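Local coordinates for protein chaperone SycD (Chlamydia pneumoniae, PDB 4NRH) that binds CopN and, as a cytosolic chaperone of the LcrH/SycD family, probably helps direct the secretion of translocator proteins by the type III system, at residues D30-L35 / Y110-H115; H69-L72 / K78-T81; W85-N90 / K95-L100. All blocks are in the same frame, centred on the assembly; numbering follows the deposited sequence.

Contact 1: D30-L35 / Y110-H115; sequences DLESYL and YSQALH
The amide nitrogen of Q112 meets one carboxylate oxygen of E32 across the gap between helix 110-123 and the short helix 31-35. NE2 of Q112 donates to OE2 of E32 at 2.5 Å, a bent bond (N-H...O 145°) whose extreme shortness makes the exact length doubtful. The two chains cross at about a right angle, and the amide plane stands nearly perpendicular to the carboxylate, 88° apart. Both are extended beyond CG; with its CG anti to the backbone N, E32 reaches outward from the first turn of its helix, so residues whose CA atoms lie 9.0 Å apart can still bond. The other amide atom, Q112 OE1, is also near E32 OE2, two acceptors with no hydrogen bond between them, in a geometry as doubtful as the bond.

One turn along, L35 meets H115 through its backbone: the carbonyl O of L35 lies 3.4 Å from CE1 of the imidazole, whose NE2 makes a weak hydrogen bond to Y38 O. D30 caps helix 31-35, its OD1 taking weak bonds from the amides of E32 and S33.

With 144 Å² buried, the contact is small and mainly polar: one hydrogen bond, from a neutral amide to a probably charged carboxylate, bridges helices that otherwise barely touch here, and CE1 of H115, a carbon between two ring nitrogens, comes obliquely to the carbonyl oxygen, a contact at most weakly polar.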
loop_
_atom_site.group_PDB
_atom_site.type_symbol
_atom_site.label_atom_id
_atom_site.label_comp_id
_atom_site.label_asym_id
_atom_site.label_seq_id
_atom_site.Cartn_x
_atom_site.Cartn_y
_atom_site.Cartn_z
ATOM N N ASP D 30 -8.940 1.858 -0.940
ATOM C CA ASP D 30 -10.344 2.228 -1.071
ATOM C C ASP D 30 -10.734 3.208 0.032
ATOM O O ASP D 30 -11.150 2.802 1.116
ATOM C CB ASP D 30 -11.231 0.978 -1.021
ATOM C CG ASP D 30 -12.677 1.260 -1.404
ATOM O OD1 ASP D 30 -13.084 2.439 -1.439
ATOM O OD2 ASP D 30 -13.413 0.287 -1.672
ATOM N N LEU D 31 -10.590 4.499 -0.252
ATOM C CA LEU D 31 -10.887 5.535 0.733
ATOM C C LEU D 31 -12.373 5.593 1.082
ATOM O O LEU D 31 -12.739 6.036 2.169
ATOM C CB LEU D 31 -10.415 6.901 0.232
ATOM C CG LEU D 31 -8.902 7.131 0.249
ATOM C CD1 LEU D 31 -8.578 8.576 -0.091
ATOM C CD2 LEU D 31 -8.315 6.751 1.600
ATOM N N GLU D 32 -13.226 5.152 0.162
ATOM C CA GLU D 32 -14.659 5.093 0.430
ATOM C C GLU D 32 -14.957 4.120 1.565
ATOM O O GLU D 32 -15.699 4.436 2.493
ATOM C CB GLU D 32 -15.435 4.687 -0.823
ATOM C CG GLU D 32 -16.937 4.647 -0.608
ATOM C CD GLU D 32 -17.693 4.083 -1.794
ATOM O OE1 GLU D 32 -17.062 3.825 -2.840
ATOM O OE2 GLU D 32 -18.921 3.892 -1.676
ATOM N N SER D 33 -14.368 2.932 1.480
ATOM C CA SER D 33 -14.546 1.905 2.499
ATOM C C SER D 33 -13.839 2.311 3.789
ATOM O O SER D 33 -14.309 2.023 4.888
ATOM C CB SER D 33 -14.018 0.559 2.002
ATOM O OG SER D 33 -14.079 -0.421 3.022
ATOM N N TYR D 34 -12.697 2.971 3.633
ATOM C CA TYR D 34 -11.873 3.403 4.756
ATOM C C TYR D 34 -12.573 4.463 5.609
ATOM O O TYR D 34 -12.366 4.532 6.820
ATOM C CB TYR D 34 -10.531 3.929 4.233
ATOM C CG TYR D 34 -9.601 4.490 5.287
ATOM C CD1 TYR D 34 -8.733 3.660 5.986
ATOM C CD2 TYR D 34 -9.563 5.852 5.555
ATOM C CE1 TYR D 34 -7.874 4.167 6.941
ATOM C CE2 TYR D 34 -8.704 6.369 6.506
ATOM C CZ TYR D 34 -7.862 5.522 7.197
ATOM O OH TYR D 34 -7.005 6.029 8.147
ATOM N N LEU D 35 -13.403 5.283 4.971
ATOM C CA LEU D 35 -14.053 6.404 5.647
ATOM C C LEU D 35 -15.476 6.089 6.113
ATOM O O LEU D 35 -16.112 6.916 6.766
ATOM C CB LEU D 35 -14.072 7.632 4.735
ATOM C CG LEU D 35 -12.717 8.275 4.435
ATOM C CD1 LEU D 35 -12.855 9.355 3.374
ATOM C CD2 LEU D 35 -12.095 8.837 5.705
ATOM N N TYR D 110 -26.853 9.341 -1.635
ATOM C CA TYR D 110 -27.423 10.000 -0.466
ATOM C C TYR D 110 -26.966 9.393 0.857
ATOM O O TYR D 110 -26.685 10.120 1.809
ATOM C CB TYR D 110 -28.949 9.975 -0.557
ATOM C CG TYR D 110 -29.481 10.673 -1.789
ATOM C CD1 TYR D 110 -29.214 12.018 -2.018
ATOM C CD2 TYR D 110 -30.242 9.988 -2.728
ATOM C CE1 TYR D 110 -29.693 12.660 -3.144
ATOM C CE2 TYR D 110 -30.726 10.623 -3.859
ATOM C CZ TYR D 110 -30.449 11.958 -4.060
ATOM O OH TYR D 110 -30.928 12.596 -5.183
ATOM N N SER D 111 -26.912 8.065 0.916
ATOM C CA SER D 111 -26.489 7.361 2.124
ATOM C C SER D 111 -25.134 7.856 2.625
ATOM O O SER D 111 -24.951 8.092 3.821
ATOM C CB SER D 111 -26.431 5.853 1.868
ATOM O OG SER D 111 -26.063 5.151 3.041
ATOM N N GLN D 112 -24.188 8.007 1.705
ATOM C CA GLN D 112 -22.855 8.488 2.048
ATOM C C GLN D 112 -22.831 10.007 2.189
ATOM O O GLN D 112 -22.035 10.553 2.953
ATOM C CB GLN D 112 -21.841 8.027 1.004
ATOM C CG GLN D 112 -21.605 6.528 1.031
ATOM C CD GLN D 112 -20.480 6.093 0.119
ATOM O OE1 GLN D 112 -20.019 6.857 -0.730
ATOM N NE2 GLN D 112 -20.033 4.854 0.286
ATOM N N ALA D 113 -23.700 10.680 1.442
ATOM C CA ALA D 113 -23.853 12.127 1.555
ATOM C C ALA D 113 -24.341 12.497 2.950
ATOM O O ALA D 113 -23.886 13.477 3.540
ATOM C CB ALA D 113 -24.813 12.648 0.499
ATOM N N LEU D 114 -25.277 11.705 3.463
ATOM C CA LEU D 114 -25.814 11.896 4.807
ATOM C C LEU D 114 -24.727 11.809 5.872
ATOM O O LEU D 114 -24.683 12.624 6.794
ATOM C CB LEU D 114 -26.903 10.859 5.091
ATOM C CG LEU D 114 -28.276 11.141 4.483
ATOM C CD1 LEU D 114 -29.121 9.879 4.464
ATOM C CD2 LEU D 114 -28.970 12.244 5.263
ATOM N N HIS D 115 -23.856 10.812 5.744
ATOM C CA HIS D 115 -22.758 10.620 6.684
ATOM C C HIS D 115 -21.817 11.821 6.711
ATOM O O HIS D 115 -21.405 12.269 7.781
ATOM C CB HIS D 115 -21.972 9.353 6.341
ATOM C CG HIS D 115 -20.742 9.165 7.170
ATOM N ND1 HIS D 115 -19.468 9.270 6.649
ATOM C CD2 HIS D 115 -20.586 8.887 8.486
ATOM C CE1 HIS D 115 -18.585 9.059 7.606
ATOM N NE2 HIS D 115 -19.237 8.824 8.733
#

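Contact 2: H69-L72 / K78-T81; sequences HAYL and KSIT
The tight turn of a helical hairpin brings the end of helix 57-72 against the start of helix 76-89, and small side chains stand where they meet, which allows the close approach. A70 and S79 face each other with their CA atoms only 5.4 Å apart, and the methyl of A70 comes within 4.1 Å of the backbone N of S79. The two residues offer only a methyl and a hydroxymethyl at this point.

K78 flanks this close approach. Its fully extended chain runs alongside the alanine, so that CB, CG and CD all pass near the A70 methyl, CD being closest at 3.9 Å from A70 CB. The touch is made by the methylenes, while the ammonium group continues beyond the methyl. The backbone N of K78 also makes a weak hydrogen bond to OD1 of D75 in the turn.

On the other flank S79 meets Y71. S79 CB lies 3.9 Å from the backbone N of Y71 and 4.1 Å from Y71 CB. The serine hydroxyl sits between its own backbone N and carbonyl carbon (chi1 72°), from where it approaches the edge of the phenol ring near the ring plane. Its polar partners are Y76 O, one turn back in the same helix, and S103 OG on helix 94-106, so this buried hydroxyl is satisfied without any bond to the tyrosine. Y71, whose CG is anti to its backbone N (chi1 177°), carries its ring away from K78 to pack on S103 and M106.

No hydrogen bond crosses the contact; alanine and serine opposed near a short turn, with a third helix closing over the serine, is an arrangement in keeping with the stacked helical hairpins of tetratricopeptide repeat proteins.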
loop_
_atom_site.group_PDB
_atom_site.type_symbol
_atom_site.label_atom_id
_atom_site.label_comp_id
_atom_site.label_asym_id
_atom_site.label_seq_id
_atom_site.Cartn_x
_atom_site.Cartn_y
_atom_site.Cartn_z
ATOM N N HIS D 69 -13.052 23.293 -7.896
ATOM C CA HIS D 69 -13.121 23.573 -9.330
ATOM C C HIS D 69 -13.829 22.459 -10.096
ATOM O O HIS D 69 -14.665 22.722 -10.960
ATOM C CB HIS D 69 -11.719 23.784 -9.905
ATOM C CG HIS D 69 -11.125 25.120 -9.580
ATOM N ND1 HIS D 69 -11.863 26.150 -9.038
ATOM C CD2 HIS D 69 -9.865 25.595 -9.726
ATOM C CE1 HIS D 69 -11.083 27.202 -8.863
ATOM N NE2 HIS D 69 -9.866 26.891 -9.272
ATOM N N ALA D 70 -13.483 21.216 -9.773
ATOM C CA ALA D 70 -14.095 20.050 -10.403
ATOM C C ALA D 70 -15.591 19.993 -10.114
ATOM O O ALA D 70 -16.388 19.625 -10.978
ATOM C CB ALA D 70 -13.414 18.774 -9.935
ATOM N N TYR D 71 -15.962 20.350 -8.890
ATOM C CA TYR D 71 -17.362 20.396 -8.484
ATOM C C TYR D 71 -18.152 21.404 -9.316
ATOM O O TYR D 71 -19.270 21.124 -9.750
ATOM C CB TYR D 71 -17.471 20.736 -6.996
ATOM C CG TYR D 71 -18.889 20.880 -6.495
ATOM C CD1 TYR D 71 -19.657 19.762 -6.196
ATOM C CD2 TYR D 71 -19.456 22.134 -6.311
ATOM C CE1 TYR D 71 -20.952 19.889 -5.734
ATOM C CE2 TYR D 71 -20.751 22.272 -5.850
ATOM C CZ TYR D 71 -21.494 21.146 -5.562
ATOM O OH TYR D 71 -22.783 21.275 -5.102
ATOM N N LEU D 72 -17.565 22.577 -9.531
ATOM C CA LEU D 72 -18.206 23.630 -10.314
ATOM C C LEU D 72 -18.331 23.254 -11.790
ATOM O O LEU D 72 -19.179 23.789 -12.505
ATOM C CB LEU D 72 -17.430 24.942 -10.175
ATOM C CG LEU D 72 -17.370 25.548 -8.770
ATOM C CD1 LEU D 72 -16.594 26.856 -8.782
ATOM C CD2 LEU D 72 -18.770 25.754 -8.211
ATOM N N LYS D 78 -14.821 13.331 -9.915
ATOM C CA LYS D 78 -13.469 13.816 -9.659
ATOM C C LYS D 78 -13.388 14.563 -8.331
ATOM O O LYS D 78 -12.406 14.439 -7.598
ATOM C CB LYS D 78 -13.001 14.723 -10.800
ATOM C CG LYS D 78 -11.614 15.311 -10.600
ATOM C CD LYS D 78 -11.195 16.159 -11.789
ATOM C CE LYS D 78 -9.768 16.661 -11.631
ATOM N NZ LYS D 78 -9.349 17.517 -12.776
ATOM N N SER D 79 -14.424 15.339 -8.026
ATOM C CA SER D 79 -14.463 16.099 -6.782
ATOM C C SER D 79 -14.525 15.168 -5.575
ATOM O O SER D 79 -13.860 15.406 -4.567
ATOM C CB SER D 79 -15.655 17.058 -6.775
ATOM O OG SER D 79 -16.878 16.357 -6.625
ATOM N N ILE D 80 -15.317 14.106 -5.689
ATOM C CA ILE D 80 -15.454 13.124 -4.619
ATOM C C ILE D 80 -14.112 12.464 -4.306
ATOM O O ILE D 80 -13.747 12.305 -3.140
ATOM C CB ILE D 80 -16.494 12.043 -4.981
ATOM C CG1 ILE D 80 -17.904 12.637 -4.961
ATOM C CG2 ILE D 80 -16.422 10.881 -4.010
ATOM C CD1 ILE D 80 -18.962 11.734 -5.561
ATOM N N THR D 81 -13.384 12.090 -5.353
ATOM C CA THR D 81 -12.044 11.533 -5.209
ATOM C C THR D 81 -11.133 12.460 -4.405
ATOM O O THR D 81 -10.450 12.028 -3.476
ATOM C CB THR D 81 -11.396 11.263 -6.583
ATOM O OG1 THR D 81 -12.136 10.250 -7.276
ATOM C CG2 THR D 81 -9.954 10.808 -6.414
#

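Contact 3: W85-N90 / K95-L100; sequences WLVFFN and KFWFSL
F96 and W97 take the side chains of L86 and V87 against their rings. L86 CB lies over one face of the F96 ring in a CH-pi contact, 3.9 Å from the centroid and displaced from the ring centre, and the leucine methyls follow across the same ring. At the ring edge F96 CD2 meets the carbonyl O of N90 at 3.5 Å, near the ring plane, where the C-H dipoles suit an oxygen. With CG1 opposite the backbone N (chi1 155°) and CG2 beside it, both methyls of V87 face the indole: CG2 stands almost exactly on the normal of the five-membered ring (5° off, 3.8 Å from the centroid), while CG1 presses on W97 CZ2 at 3.4 Å. CG2 also reaches F96 CB and, more loosely, L100 CD2.

These residues join the end of helix 76-89 to the start of helix 94-106; the segments 85-89 and 95-100 run nearly antiparallel (154°), their axes 9.3 Å apart at closest, as consecutive helices do in tetratricopeptide repeat folds. Further out, W97 NE1 donates to P91 O in the connecting loop, which helps fix the rotation of the indole. N90 holds the loop through OD1 to F92 N and reaches Q50 OE1 with ND2; K95 forms a salt bridge with E61.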
loop_
_atom_site.group_PDB
_atom_site.type_symbol
_atom_site.label_atom_id
_atom_site.label_comp_id
_atom_site.label_asym_id
_atom_site.label_seq_id
_atom_site.Cartn_x
_atom_site.Cartn_y
_atom_site.Cartn_z
ATOM N N TRP D 85 -9.575 12.302 -0.189
ATOM C CA TRP D 85 -8.152 12.418 0.123
ATOM C C TRP D 85 -7.904 13.503 1.168
ATOM O O TRP D 85 -7.115 13.319 2.094
ATOM C CB TRP D 85 -7.340 12.715 -1.142
ATOM C CG TRP D 85 -6.956 11.488 -1.915
ATOM C CD1 TRP D 85 -7.421 11.113 -3.142
ATOM C CD2 TRP D 85 -6.024 10.477 -1.512
ATOM N NE1 TRP D 85 -6.835 9.930 -3.529
ATOM C CE2 TRP D 85 -5.974 9.519 -2.544
ATOM C CE3 TRP D 85 -5.228 10.288 -0.378
ATOM C CZ2 TRP D 85 -5.162 8.391 -2.477
ATOM C CZ3 TRP D 85 -4.420 9.167 -0.313
ATOM C CH2 TRP D 85 -4.393 8.233 -1.357
ATOM N N LEU D 86 -8.578 14.638 1.002
ATOM C CA LEU D 86 -8.464 15.750 1.939
ATOM C C LEU D 86 -8.936 15.342 3.329
ATOM O O LEU D 86 -8.308 15.674 4.335
ATOM C CB LEU D 86 -9.269 16.950 1.445
ATOM C CG LEU D 86 -8.642 17.758 0.311
ATOM C CD1 LEU D 86 -9.625 18.795 -0.192
ATOM C CD2 LEU D 86 -7.353 18.417 0.779
ATOM N N VAL D 87 -10.051 14.622 3.371
ATOM C CA VAL D 87 -10.607 14.132 4.623
ATOM C C VAL D 87 -9.669 13.100 5.249
ATOM O O VAL D 87 -9.517 13.038 6.469
ATOM C CB VAL D 87 -12.012 13.521 4.397
ATOM C CG1 VAL D 87 -12.342 12.491 5.460
ATOM C CG2 VAL D 87 -13.067 14.618 4.354
ATOM N N PHE D 88 -9.011 12.318 4.399
ATOM C CA PHE D 88 -8.018 11.349 4.851
ATOM C C PHE D 88 -6.843 12.039 5.536
ATOM O O PHE D 88 -6.347 11.572 6.561
ATOM C CB PHE D 88 -7.526 10.501 3.671
ATOM C CG PHE D 88 -6.297 9.687 3.973
ATOM C CD1 PHE D 88 -6.405 8.447 4.581
ATOM C CD2 PHE D 88 -5.037 10.151 3.628
ATOM C CE1 PHE D 88 -5.278 7.694 4.856
ATOM C CE2 PHE D 88 -3.907 9.402 3.900
ATOM C CZ PHE D 88 -4.028 8.172 4.514
ATOM N N PHE D 89 -6.401 13.154 4.961
ATOM C CA PHE D 89 -5.267 13.899 5.496
ATOM C C PHE D 89 -5.630 14.693 6.749
ATOM O O PHE D 89 -4.873 14.712 7.719
ATOM C CB PHE D 89 -4.700 14.833 4.425
ATOM C CG PHE D 89 -3.908 14.122 3.367
ATOM C CD1 PHE D 89 -2.954 13.180 3.717
ATOM C CD2 PHE D 89 -4.120 14.387 2.024
ATOM C CE1 PHE D 89 -2.224 12.519 2.748
ATOM C CE2 PHE D 89 -3.394 13.727 1.051
ATOM C CZ PHE D 89 -2.444 12.793 1.414
ATOM N N ASN D 90 -6.787 15.348 6.727
ATOM C CA ASN D 90 -7.247 16.114 7.878
ATOM C C ASN D 90 -8.770 16.086 7.971
ATOM O O ASN D 90 -9.446 16.924 7.376
ATOM C CB ASN D 90 -6.743 17.559 7.800
ATOM C CG ASN D 90 -6.932 18.325 9.103
ATOM O OD1 ASN D 90 -7.752 17.960 9.946
ATOM N ND2 ASN D 90 -6.171 19.403 9.266
ATOM N N LYS D 95 -15.230 21.969 6.163
ATOM C CA LYS D 95 -15.565 22.275 4.776
ATOM C C LYS D 95 -15.153 21.146 3.832
ATOM O O LYS D 95 -15.682 21.035 2.726
ATOM C CB LYS D 95 -14.928 23.597 4.340
ATOM C CG LYS D 95 -13.430 23.554 4.115
ATOM C CD LYS D 95 -12.929 24.919 3.666
ATOM C CE LYS D 95 -11.446 24.895 3.340
ATOM N NZ LYS D 95 -10.957 26.232 2.902
ATOM N N PHE D 96 -14.210 20.312 4.264
ATOM C CA PHE D 96 -13.821 19.144 3.477
ATOM C C PHE D 96 -14.975 18.148 3.430
ATOM O O PHE D 96 -15.351 17.664 2.363
ATOM C CB PHE D 96 -12.574 18.466 4.054
ATOM C CG PHE D 96 -11.310 19.273 3.911
ATOM C CD1 PHE D 96 -11.296 20.461 3.197
ATOM C CD2 PHE D 96 -10.128 18.829 4.485
ATOM C CE1 PHE D 96 -10.132 21.197 3.069
ATOM C CE2 PHE D 96 -8.961 19.560 4.360
ATOM C CZ PHE D 96 -8.963 20.745 3.650
ATOM N N TRP D 97 -15.531 17.852 4.600
ATOM C CA TRP D 97 -16.684 16.965 4.712
ATOM C C TRP D 97 -17.922 17.538 4.027
ATOM O O TRP D 97 -18.703 16.803 3.421
ATOM C CB TRP D 97 -16.998 16.691 6.183
ATOM C CG TRP D 97 -16.083 15.705 6.839
ATOM C CD1 TRP D 97 -15.026 15.983 7.655
ATOM C CD2 TRP D 97 -16.165 14.278 6.759
ATOM N NE1 TRP D 97 -14.437 14.817 8.079
ATOM C CE2 TRP D 97 -15.117 13.755 7.541
ATOM C CE3 TRP D 97 -17.019 13.391 6.097
ATOM C CZ2 TRP D 97 -14.904 12.386 7.684
ATOM C CZ3 TRP D 97 -16.804 12.033 6.236
ATOM C CH2 TRP D 97 -15.754 11.544 7.022
ATOM N N PHE D 98 -18.099 18.851 4.131
ATOM C CA PHE D 98 -19.281 19.509 3.585
ATOM C C PHE D 98 -19.271 19.444 2.062
ATOM O O PHE D 98 -20.283 19.129 1.436
ATOM C CB PHE D 98 -19.355 20.964 4.054
ATOM C CG PHE D 98 -20.753 21.516 4.115
ATOM C CD1 PHE D 98 -21.840 20.743 3.737
ATOM C CD2 PHE D 98 -20.980 22.811 4.549
ATOM C CE1 PHE D 98 -23.125 21.250 3.793
ATOM C CE2 PHE D 98 -22.264 23.325 4.608
ATOM C CZ PHE D 98 -23.336 22.543 4.229
ATOM N N SER D 99 -18.118 19.745 1.475
ATOM C CA SER D 99 -17.959 19.683 0.028
ATOM C C SER D 99 -18.033 18.243 -0.469
ATOM O O SER D 99 -18.503 17.985 -1.578
ATOM C CB SER D 99 -16.635 20.324 -0.390
ATOM O OG SER D 99 -16.633 21.714 -0.108
ATOM N N LEU D 100 -17.564 17.309 0.352
ATOM C CA LEU D 100 -17.676 15.890 0.034
ATOM C C LEU D 100 -19.145 15.481 0.031
ATOM O O LEU D 100 -19.598 14.751 -0.851
ATOM C CB LEU D 100 -16.885 15.041 1.032
ATOM C CG LEU D 100 -17.060 13.523 0.932
ATOM C CD1 LEU D 100 -16.747 13.029 -0.475
ATOM C CD2 LEU D 100 -16.196 12.807 1.961
#

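Overall arrangement
Helix 76-89 supplies a segment to contacts 2 and 3 and is touched by contact 1. Its early part enters contact 2 and its late part contact 3, with centres about 12 Å apart and a loose touch, I80 O to L100 CD1 at 4.1 Å. Contact 1, centred about 11 Å from contact 3, packs directly on it: L35 CD2 meets V87 CG1, and H115 CE1 meets W97 CZ3, both at 3.7 Å, so V87 and W97 mediate between helices 31-35 and 110-123. Contacts 1 and 2 do not touch, their centres about 16 Å apart. CopN reaches Y34 of segment 30-35, by backbone hydrogen bonds and packing, and F88 of segment 85-90, but not contact 2.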